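ParB-C (Sulfolobus sp. NOB8H2, PDB 4RS7) forms the histone-like domain of an archaeal plasmid-encoded DNA segregation protein and probably binds DNA. Local coordinates at residues 3-8 and 33-38; 11-16 and 20-25; 46-51 and 67-72. All coordinates share one frame; numbering follows the deposited sequence.

In the fold
All three contacts use the long helix 24-50, each at a different level along it. Interaction 2 sits where that helix begins, interaction 1 lies some 13 Å from it between centres and touches it through pairs such as Leu3 with Glu24, and interaction 3 is near the far end, about 36 Å from interaction 2 between centres. Interaction 3 is buried and aromatic, with no hydrogen bond across it. Interaction 1 is also held by packing alone, but is only partly buried and has an arginine at its border. Interaction 2 differs in chemistry: a turn closed by backbone hydrogen bonds, with buried leucines inside and a lysine outside. The second subunit reaches every one.

Interaction 1. Residues 3-8 and 33-38; sequences LESLYR and IWRNME
Leu6 and Trp34 pass alongside one another, heading opposite ways, where helix 2-9 crosses helix 24-50, the long helix of this histone-like fold. The two short segments cross at 70° with their axes 11.6 Å apart, and the indole spans much of that gap. Trp34 has CG anti to its own backbone N (chi1 174°), which sends the ring out toward helix 2-9. Leu6 takes the same kind of first torsion (chi1 176°), and its CD1 stands above the indole plane, offset toward the rim, 3.8 Å from Trp34 CE3 and almost as near to CD2. The approach is oblique to the ring. Farther out, Trp34 CZ3 lies 3.8 Å from Leu6 N, and CH2 ends 3.9 Å from Ser5 O, against the backbone of the crossing helix.

Arg35 borders the packed pair. Its chain bends at CG and brings the guanidinium beneath the CZ3 rim of the indole, on the opposite side of the ring plane from Leu6 CD1; Trp34 CZ3 stands 3.2 Å from the guanidinium plane, over its centre. NE is held by Tyr31 OH, while Ser5 OG turns to Ala1 O. Trp34 also packs on Met73 of the second subunit, whose Tyr77 OH is hydrogen-bonded to Trp34 O. Between the serine and the arginine, what remains is a simple touch: Ser5 CB rests 3.9 Å from Arg35 NH2.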
loop_
_atom_site.group_PDB
_atom_site.type_symbol
_atom_site.label_atom_id
_atom_site.label_comp_id
_atom_site.label_asym_id
_atom_site.label_seq_id
_atom_site.Cartn_x
_atom_site.Cartn_y
_atom_site.Cartn_z
ATOM N N LEU A 3 2.219 -13.933 18.670
ATOM C CA LEU A 3 1.125 -13.128 19.206
ATOM C C LEU A 3 1.620 -11.894 19.951
ATOM O O LEU A 3 0.968 -10.851 19.939
ATOM C CB LEU A 3 0.209 -13.967 20.099
ATOM C CG LEU A 3 -0.526 -15.094 19.375
ATOM C CD1 LEU A 3 -1.526 -15.760 20.301
ATOM C CD2 LEU A 3 -1.226 -14.556 18.135
ATOM N N GLU A 4 2.774 -12.004 20.596
ATOM C CA GLU A 4 3.317 -10.863 21.313
ATOM C C GLU A 4 3.705 -9.746 20.348
ATOM O O GLU A 4 3.502 -8.570 20.639
ATOM C CB GLU A 4 4.508 -11.268 22.176
ATOM C CG GLU A 4 4.527 -10.560 23.517
ATOM C CD GLU A 4 3.183 -10.639 24.227
ATOM O OE1 GLU A 4 2.599 -11.743 24.277
ATOM O OE2 GLU A 4 2.704 -9.596 24.723
ATOM N N SER A 5 4.265 -10.119 19.201
ATOM C CA SER A 5 4.627 -9.136 18.187
ATOM C C SER A 5 3.367 -8.477 17.641
ATOM O O SER A 5 3.301 -7.257 17.506
ATOM C CB SER A 5 5.415 -9.789 17.052
ATOM O OG SER A 5 6.694 -10.205 17.494
ATOM N N LEU A 6 2.367 -9.299 17.345
ATOM C CA LEU A 6 1.092 -8.807 16.834
ATOM C C LEU A 6 0.453 -7.809 17.798
ATOM O O LEU A 6 -0.007 -6.742 17.388
ATOM C CB LEU A 6 0.137 -9.972 16.579
ATOM C CG LEU A 6 -1.269 -9.570 16.130
ATOM C CD1 LEU A 6 -1.227 -8.965 14.730
ATOM C CD2 LEU A 6 -2.214 -10.761 16.175
ATOM N N TYR A 7 0.430 -8.157 19.082
ATOM C CA TYR A 7 -0.197 -7.305 20.090
ATOM C C TYR A 7 0.497 -5.955 20.224
ATOM O O TYR A 7 -0.157 -4.933 20.435
ATOM C CB TYR A 7 -0.247 -8.016 21.441
ATOM C CG TYR A 7 -1.150 -9.229 21.453
ATOM C CD1 TYR A 7 -0.937 -10.268 22.349
ATOM C CD2 TYR A 7 -2.217 -9.334 20.569
ATOM C CE1 TYR A 7 -1.759 -11.378 22.365
ATOM C CE2 TYR A 7 -3.046 -10.441 20.577
ATOM C CZ TYR A 7 -2.809 -11.460 21.478
ATOM O OH TYR A 7 -3.627 -12.565 21.496
ATOM N N ARG A 8 1.823 -5.945 20.113
ATOM C CA ARG A 8 2.560 -4.687 20.160
ATOM C C ARG A 8 2.224 -3.813 18.957
ATOM O O ARG A 8 2.086 -2.593 19.080
ATOM C CB ARG A 8 4.071 -4.928 20.241
ATOM C CG ARG A 8 4.569 -5.272 21.643
ATOM C CD ARG A 8 6.092 -5.297 21.704
ATOM N NE ARG A 8 6.651 -6.334 20.843
ATOM C CZ ARG A 8 6.950 -7.564 21.249
ATOM N NH1 ARG A 8 6.747 -7.918 22.513
ATOM N NH2 ARG A 8 7.456 -8.443 20.394
ATOM N N ILE A 33 -2.314 -12.866 8.555
ATOM C CA ILE A 33 -2.762 -11.835 7.630
ATOM C C ILE A 33 -1.915 -10.566 7.763
ATOM O O ILE A 33 -1.544 -9.952 6.762
ATOM C CB ILE A 33 -4.255 -11.501 7.857
ATOM C CG1 ILE A 33 -5.120 -12.741 7.625
ATOM C CG2 ILE A 33 -4.690 -10.371 6.954
ATOM C CD1 ILE A 33 -5.040 -13.286 6.211
ATOM N N TRP A 34 -1.618 -10.181 9.004
ATOM C CA TRP A 34 -0.742 -9.044 9.294
ATOM C C TRP A 34 0.599 -9.200 8.591
ATOM O O TRP A 34 1.092 -8.267 7.954
ATOM C CB TRP A 34 -0.530 -8.919 10.808
ATOM C CG TRP A 34 0.471 -7.879 11.231
ATOM C CD1 TRP A 34 0.487 -6.559 10.877
ATOM C CD2 TRP A 34 1.576 -8.066 12.124
ATOM N NE1 TRP A 34 1.546 -5.918 11.480
ATOM C CE2 TRP A 34 2.230 -6.825 12.253
ATOM C CE3 TRP A 34 2.084 -9.167 12.822
ATOM C CZ2 TRP A 34 3.362 -6.653 13.047
ATOM C CZ3 TRP A 34 3.208 -8.994 13.615
ATOM C CH2 TRP A 34 3.833 -7.745 13.720
ATOM N N ARG A 35 1.184 -10.390 8.706
ATOM C CA ARG A 35 2.451 -10.690 8.047
ATOM C C ARG A 35 2.307 -10.700 6.528
ATOM O O ARG A 35 3.134 -10.131 5.817
ATOM C CB ARG A 35 3.009 -12.037 8.524
ATOM C CG ARG A 35 3.475 -12.055 9.969
ATOM C CD ARG A 35 4.488 -10.958 10.246
ATOM N NE ARG A 35 5.130 -11.142 11.543
ATOM C CZ ARG A 35 5.840 -10.211 12.173
ATOM N NH1 ARG A 35 5.996 -9.011 11.629
ATOM N NH2 ARG A 35 6.388 -10.478 13.354
ATOM N N ASN A 36 1.258 -11.349 6.031
ATOM C CA ASN A 36 1.043 -11.454 4.591
ATOM C C ASN A 36 0.844 -10.094 3.928
ATOM O O ASN A 36 1.286 -9.864 2.798
ATOM C CB ASN A 36 -0.150 -12.365 4.279
ATOM C CG ASN A 36 0.117 -13.824 4.626
ATOM O OD1 ASN A 36 1.253 -14.215 4.904
ATOM N ND2 ASN A 36 -0.933 -14.637 4.599
HETATM N N MSE A 37 0.176 -9.195 4.642
HETATM C CA MSE A 37 -0.112 -7.857 4.138
HETATM C C MSE A 37 1.168 -7.091 3.801
HETATM O O MSE A 37 1.202 -6.303 2.849
HETATM C CB MSE A 37 -0.918 -7.078 5.173
HETATM C CG MSE A 37 -1.735 -5.955 4.601
HETATM SE SE MSE A 37 -3.361 -6.622 3.773
HETATM C CE MSE A 37 -4.585 -6.460 5.282
ATOM N N GLU A 38 2.217 -7.312 4.586
ATOM C CA GLU A 38 3.479 -6.616 4.352
ATOM C C GLU A 38 4.015 -6.902 2.951
ATOM O O GLU A 38 4.523 -6.005 2.276
ATOM C CB GLU A 38 4.524 -6.987 5.411
ATOM C CG GLU A 38 5.815 -6.180 5.309
ATOM C CD GLU A 38 6.794 -6.464 6.447
ATOM O OE1 GLU A 38 6.582 -7.429 7.206
ATOM O OE2 GLU A 38 7.777 -5.711 6.586
#

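Interaction 2. Residues 11-16 and 20-25; sequences PSIKKL and GKLTEK
The peptide carbonyl of Leu16 meets two amide groups of the turn that follows, and they come from different directions. Lys21 N stands 2.9 Å from Leu16 O, almost straight ahead of the carbonyl, with a C=O...N angle of 166°. Leu22 N is 3.2 Å from Leu16 O and well above the carbonyl plane, 63° out of it, so it does not use an in-plane lone pair. A single oxygen in the last turn of helix 11-18 is thus gripped twice, which fixes the chain as it folds back.

The Lys21 bond is the long bond of a Schellman motif; the one from Leu22 N is an addition to it. Gly20, the C' residue, is the first to leave helical geometry, and its positive phi would push a CB against the carbonyl oxygen of the preceding residue. As is usual in this motif, an apolar contact goes with the backbone bonds: Lys21 CD lies 3.9 Å from Leu16 CD2. The lysine chain then runs on, extended, to a salt bridge between its NZ and Glu19 OE1.

Leu22 turns inward, and the two leucine side chains cross obliquely. Leu16 CB lies 3.6 Å from Leu22 CD1. With CG of Leu16 beside its own backbone N (chi1 -71°), its CD1 comes equally near that same methyl, which reaches Ile13 CD1 more loosely, at 4.3 Å. Leu56 and Ile59 of the second subunit pack on Leu16 and Leu22 respectively. Next in the chain, Thr23 is the N-cap of helix 24-50, its OG1 hydrogen-bonded to Asp26 N.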
loop_
_atom_site.group_PDB
_atom_site.type_symbol
_atom_site.label_atom_id
_atom_site.label_comp_id
_atom_site.label_asym_id
_atom_site.label_seq_id
_atom_site.Cartn_x
_atom_site.Cartn_y
_atom_site.Cartn_z
ATOM N N PRO A 11 -2.612 -2.798 19.055
ATOM C CA PRO A 11 -3.254 -2.673 20.368
ATOM C C PRO A 11 -4.750 -2.968 20.314
ATOM O O PRO A 11 -5.309 -3.447 21.298
ATOM C CB PRO A 11 -3.028 -1.201 20.728
ATOM C CG PRO A 11 -1.821 -0.808 19.968
ATOM C CD PRO A 11 -1.875 -1.577 18.684
ATOM N N SER A 12 -5.388 -2.684 19.180
ATOM C CA SER A 12 -6.824 -2.913 19.036
ATOM C C SER A 12 -7.162 -4.394 19.107
ATOM O O SER A 12 -8.200 -4.775 19.644
ATOM C CB SER A 12 -7.342 -2.330 17.720
ATOM O OG SER A 12 -7.288 -0.915 17.747
ATOM N N ILE A 13 -6.285 -5.221 18.548
ATOM C CA ILE A 13 -6.486 -6.664 18.542
ATOM C C ILE A 13 -6.220 -7.260 19.923
ATOM O O ILE A 13 -6.961 -8.129 20.392
ATOM C CB ILE A 13 -5.593 -7.352 17.494
ATOM C CG1 ILE A 13 -5.943 -6.853 16.089
ATOM C CG2 ILE A 13 -5.743 -8.864 17.580
ATOM C CD1 ILE A 13 -7.350 -7.213 15.635
ATOM N N LYS A 14 -5.158 -6.786 20.567
ATOM C CA LYS A 14 -4.866 -7.160 21.945
ATOM C C LYS A 14 -6.080 -6.910 22.838
ATOM O O LYS A 14 -6.480 -7.774 23.624
ATOM C CB LYS A 14 -3.662 -6.372 22.462
ATOM C CG LYS A 14 -3.379 -6.559 23.946
ATOM C CD LYS A 14 -2.068 -5.905 24.347
ATOM C CE LYS A 14 -1.862 -5.962 25.848
ATOM N NZ LYS A 14 -2.177 -7.310 26.376
ATOM N N LYS A 15 -6.665 -5.724 22.707
ATOM C CA LYS A 15 -7.827 -5.352 23.502
ATOM C C LYS A 15 -9.003 -6.304 23.261
ATOM O O LYS A 15 -9.625 -6.780 24.208
ATOM C CB LYS A 15 -8.225 -3.901 23.214
ATOM C CG LYS A 15 -9.515 -3.449 23.883
ATOM C CD LYS A 15 -9.714 -1.945 23.713
ATOM C CE LYS A 15 -11.017 -1.481 24.343
ATOM N NZ LYS A 15 -11.002 -0.024 24.645
ATOM N N LEU A 16 -9.298 -6.588 21.996
ATOM C CA LEU A 16 -10.398 -7.488 21.662
ATOM C C LEU A 16 -10.217 -8.873 22.287
ATOM O O LEU A 16 -11.174 -9.466 22.779
ATOM C CB LEU A 16 -10.585 -7.593 20.144
ATOM C CG LEU A 16 -11.154 -6.352 19.446
ATOM C CD1 LEU A 16 -11.137 -6.508 17.928
ATOM C CD2 LEU A 16 -12.566 -6.045 19.938
ATOM N N GLY A 20 -12.257 -10.666 25.643
ATOM C CA GLY A 20 -12.902 -11.949 25.440
ATOM C C GLY A 20 -13.697 -12.064 24.149
ATOM O O GLY A 20 -14.403 -13.047 23.952
ATOM N N LYS A 21 -13.584 -11.073 23.266
ATOM C CA LYS A 21 -14.347 -11.075 22.012
ATOM C C LYS A 21 -13.646 -11.840 20.890
ATOM O O LYS A 21 -14.294 -12.406 20.008
ATOM C CB LYS A 21 -14.645 -9.643 21.552
ATOM C CG LYS A 21 -15.461 -8.831 22.541
ATOM C CD LYS A 21 -15.520 -7.368 22.137
ATOM C CE LYS A 21 -16.180 -6.523 23.217
ATOM N NZ LYS A 21 -15.959 -5.064 22.991
ATOM N N LEU A 22 -12.319 -11.839 20.915
ATOM C CA LEU A 22 -11.549 -12.606 19.946
ATOM C C LEU A 22 -10.789 -13.715 20.652
ATOM O O LEU A 22 -10.139 -13.480 21.670
ATOM C CB LEU A 22 -10.574 -11.704 19.182
ATOM C CG LEU A 22 -11.161 -10.855 18.055
ATOM C CD1 LEU A 22 -10.103 -9.936 17.453
ATOM C CD2 LEU A 22 -11.775 -11.747 16.985
ATOM N N THR A 23 -10.874 -14.926 20.114
ATOM C CA THR A 23 -10.157 -16.052 20.692
ATOM C C THR A 23 -8.689 -15.989 20.295
ATOM O O THR A 23 -8.314 -15.265 19.365
ATOM C CB THR A 23 -10.744 -17.398 20.230
ATOM O OG1 THR A 23 -10.307 -17.680 18.895
ATOM C CG2 THR A 23 -12.268 -17.363 20.274
ATOM N N GLU A 24 -7.861 -16.750 20.998
ATOM C CA GLU A 24 -6.438 -16.792 20.705
ATOM C C GLU A 24 -6.182 -17.357 19.309
ATOM O O GLU A 24 -5.310 -16.871 18.591
ATOM C CB GLU A 24 -5.692 -17.598 21.770
ATOM C CG GLU A 24 -4.179 -17.573 21.631
ATOM C CD GLU A 24 -3.475 -18.175 22.835
ATOM O OE1 GLU A 24 -3.573 -17.588 23.933
ATOM O OE2 GLU A 24 -2.828 -19.234 22.681
ATOM N N LYS A 25 -6.946 -18.375 18.921
ATOM C CA LYS A 25 -6.848 -18.911 17.567
ATOM C C LYS A 25 -7.231 -17.839 16.556
ATOM O O LYS A 25 -6.626 -17.735 15.491
ATOM C CB LYS A 25 -7.734 -20.144 17.383
ATOM C CG LYS A 25 -6.991 -21.467 17.488
ATOM C CD LYS A 25 -7.603 -22.514 16.567
ATOM C CE LYS A 25 -7.486 -22.097 15.106
ATOM N NZ LYS A 25 -8.092 -23.090 14.173
#

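Interaction 3. Residues 46-51 and 67-72; sequences LLWYNT and EEIFYE
Trp48 leans out of helix 24-50 and lays its indole against Phe70. CB is the first atom to touch, 4.0 Å from Phe70 CD1. CG stands beside the carbonyl carbon and opposite the backbone N (chi1 175°), which swings the ring toward helix 63-74, and the same phenyl carbon then stands over one face of the indole, 3.6 Å from Trp48 CD2. This is an edge-to-face pair: the five-membered ring and the phenyl have centroids 5.0 Å apart and planes inclined at 67°. Over the six-membered ring comes Phe70 CB, a CH-pi contact 3.8 Å from the centroid and close to the ring normal. At the tip, Trp48 CH2 lies 3.7 Å from Phe70 N and meets Ile69 CG2, which sits at the indole's edge, at 3.9 Å. An alanine here would remove the whole indole and would probably leave the Phe70 edge without its aromatic face and a gap between the two helices. Helix 52-58 adds Asp53 and Leu56 to the surroundings of Trp48; Leu56 also touches Ile69, so the ring sits among three helices of its own chain, while Met10 of the second subunit packs on Ile69.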
loop_
_atom_site.group_PDB
_atom_site.type_symbol
_atom_site.label_atom_id
_atom_site.label_comp_id
_atom_site.label_asym_id
_atom_site.label_seq_id
_atom_site.Cartn_x
_atom_site.Cartn_y
_atom_site.Cartn_z
ATOM N N LEU A 46 9.018 -3.018 -4.931
ATOM C CA LEU A 46 9.818 -3.750 -5.910
ATOM C C LEU A 46 9.550 -3.295 -7.351
ATOM O O LEU A 46 10.486 -3.128 -8.137
ATOM C CB LEU A 46 9.610 -5.264 -5.766
ATOM C CG LEU A 46 10.317 -5.936 -4.585
ATOM C CD1 LEU A 46 9.715 -7.310 -4.284
ATOM C CD2 LEU A 46 11.819 -6.049 -4.843
ATOM N N LEU A 47 8.281 -3.105 -7.699
ATOM C CA LEU A 47 7.936 -2.606 -9.027
ATOM C C LEU A 47 8.565 -1.234 -9.248
ATOM O O LEU A 47 9.147 -0.978 -10.298
ATOM C CB LEU A 47 6.420 -2.535 -9.223
ATOM C CG LEU A 47 5.947 -1.973 -10.572
ATOM C CD1 LEU A 47 6.550 -2.758 -11.723
ATOM C CD2 LEU A 47 4.429 -1.971 -10.662
ATOM N N TRP A 48 8.452 -0.358 -8.253
ATOM C CA TRP A 48 9.070 0.965 -8.339
ATOM C C TRP A 48 10.560 0.867 -8.664
ATOM O O TRP A 48 11.022 1.438 -9.648
ATOM C CB TRP A 48 8.879 1.744 -7.037
ATOM C CG TRP A 48 9.589 3.064 -7.026
ATOM C CD1 TRP A 48 10.746 3.369 -6.364
ATOM C CD2 TRP A 48 9.195 4.256 -7.716
ATOM N NE1 TRP A 48 11.092 4.682 -6.596
ATOM C CE2 TRP A 48 10.154 5.248 -7.421
ATOM C CE3 TRP A 48 8.121 4.582 -8.551
ATOM C CZ2 TRP A 48 10.071 6.544 -7.931
ATOM C CZ3 TRP A 48 8.041 5.876 -9.061
ATOM C CH2 TRP A 48 9.011 6.837 -8.751
ATOM N N TYR A 49 11.301 0.136 -7.840
ATOM C CA TYR A 49 12.753 0.027 -8.005
ATOM C C TYR A 49 13.158 -0.547 -9.362
ATOM O O TYR A 49 14.240 -0.252 -9.870
ATOM C CB TYR A 49 13.363 -0.825 -6.886
ATOM C CG TYR A 49 13.401 -0.151 -5.529
ATOM C CD1 TYR A 49 12.920 -0.798 -4.402
ATOM C CD2 TYR A 49 13.926 1.126 -5.377
ATOM C CE1 TYR A 49 12.954 -0.190 -3.160
ATOM C CE2 TYR A 49 13.967 1.740 -4.137
ATOM C CZ TYR A 49 13.478 1.077 -3.035
ATOM O OH TYR A 49 13.515 1.680 -1.797
ATOM N N ASN A 50 12.294 -1.370 -9.945
ATOM C CA ASN A 50 12.605 -2.028 -11.212
ATOM C C ASN A 50 12.087 -1.314 -12.455
ATOM O O ASN A 50 12.280 -1.794 -13.571
ATOM C CB ASN A 50 12.092 -3.471 -11.204
ATOM C CG ASN A 50 12.949 -4.380 -10.360
ATOM O OD1 ASN A 50 13.942 -4.928 -10.836
ATOM N ND2 ASN A 50 12.579 -4.540 -9.092
ATOM N N THR A 51 11.420 -0.182 -12.270
ATOM C CA THR A 51 10.857 0.533 -13.408
ATOM C C THR A 51 11.125 2.031 -13.325
ATOM O O THR A 51 12.176 2.501 -13.754
ATOM C CB THR A 51 9.338 0.269 -13.575
ATOM O OG1 THR A 51 8.642 0.627 -12.376
ATOM C CG2 THR A 51 9.077 -1.202 -13.895
ATOM N N GLU A 67 12.097 9.631 -4.372
ATOM C CA GLU A 67 11.177 9.190 -3.332
ATOM C C GLU A 67 9.933 10.070 -3.289
ATOM O O GLU A 67 8.827 9.582 -3.066
ATOM C CB GLU A 67 11.877 9.183 -1.967
ATOM C CG GLU A 67 10.938 9.087 -0.782
ATOM C CD GLU A 67 11.676 8.967 0.544
ATOM O OE1 GLU A 67 12.675 8.219 0.613
ATOM O OE2 GLU A 67 11.257 9.626 1.517
ATOM N N GLU A 68 10.117 11.371 -3.500
ATOM C CA GLU A 68 8.997 12.301 -3.538
ATOM C C GLU A 68 8.040 11.942 -4.667
ATOM O O GLU A 68 6.822 12.013 -4.514
ATOM C CB GLU A 68 9.502 13.737 -3.709
ATOM C CG GLU A 68 10.230 14.267 -2.486
ATOM C CD GLU A 68 10.860 15.629 -2.706
ATOM O OE1 GLU A 68 10.867 16.116 -3.857
ATOM O OE2 GLU A 68 11.349 16.214 -1.715
ATOM N N ILE A 69 8.601 11.555 -5.805
ATOM C CA ILE A 69 7.789 11.164 -6.945
ATOM C C ILE A 69 7.021 9.865 -6.673
ATOM O O ILE A 69 5.849 9.746 -7.032
ATOM C CB ILE A 69 8.636 11.089 -8.236
ATOM C CG1 ILE A 69 9.106 12.501 -8.615
ATOM C CG2 ILE A 69 7.831 10.474 -9.374
ATOM C CD1 ILE A 69 9.933 12.570 -9.877
ATOM N N PHE A 70 7.674 8.907 -6.020
ATOM C CA PHE A 70 6.993 7.682 -5.593
ATOM C C PHE A 70 5.753 7.997 -4.763
ATOM O O PHE A 70 4.671 7.480 -5.031
ATOM C CB PHE A 70 7.936 6.776 -4.793
ATOM C CG PHE A 70 7.246 5.603 -4.128
ATOM C CD1 PHE A 70 6.959 4.452 -4.842
ATOM C CD2 PHE A 70 6.899 5.652 -2.784
ATOM C CE1 PHE A 70 6.336 3.374 -4.237
ATOM C CE2 PHE A 70 6.274 4.574 -2.173
ATOM C CZ PHE A 70 5.994 3.436 -2.900
ATOM N N TYR A 71 5.906 8.852 -3.757
ATOM C CA TYR A 71 4.780 9.156 -2.880
ATOM C C TYR A 71 3.685 9.922 -3.619
ATOM O O TYR A 71 2.499 9.738 -3.356
ATOM C CB TYR A 71 5.242 9.878 -1.607
ATOM C CG TYR A 71 5.945 8.942 -0.638
ATOM C CD1 TYR A 71 7.316 9.008 -0.443
ATOM C CD2 TYR A 71 5.235 7.971 0.057
ATOM C CE1 TYR A 71 7.963 8.144 0.432
ATOM C CE2 TYR A 71 5.872 7.098 0.932
ATOM C CZ TYR A 71 7.237 7.194 1.118
ATOM O OH TYR A 71 7.882 6.332 1.986
ATOM N N GLU A 72 4.083 10.768 -4.560
ATOM C CA GLU A 72 3.108 11.455 -5.398
ATOM C C GLU A 72 2.299 10.433 -6.186
ATOM O O GLU A 72 1.095 10.601 -6.380
ATOM C CB GLU A 72 3.802 12.434 -6.345
ATOM C CG GLU A 72 2.853 13.302 -7.154
ATOM C CD GLU A 72 3.583 14.416 -7.883
ATOM O OE1 GLU A 72 4.008 15.381 -7.219
ATOM O OE2 GLU A 72 3.749 14.318 -9.115
#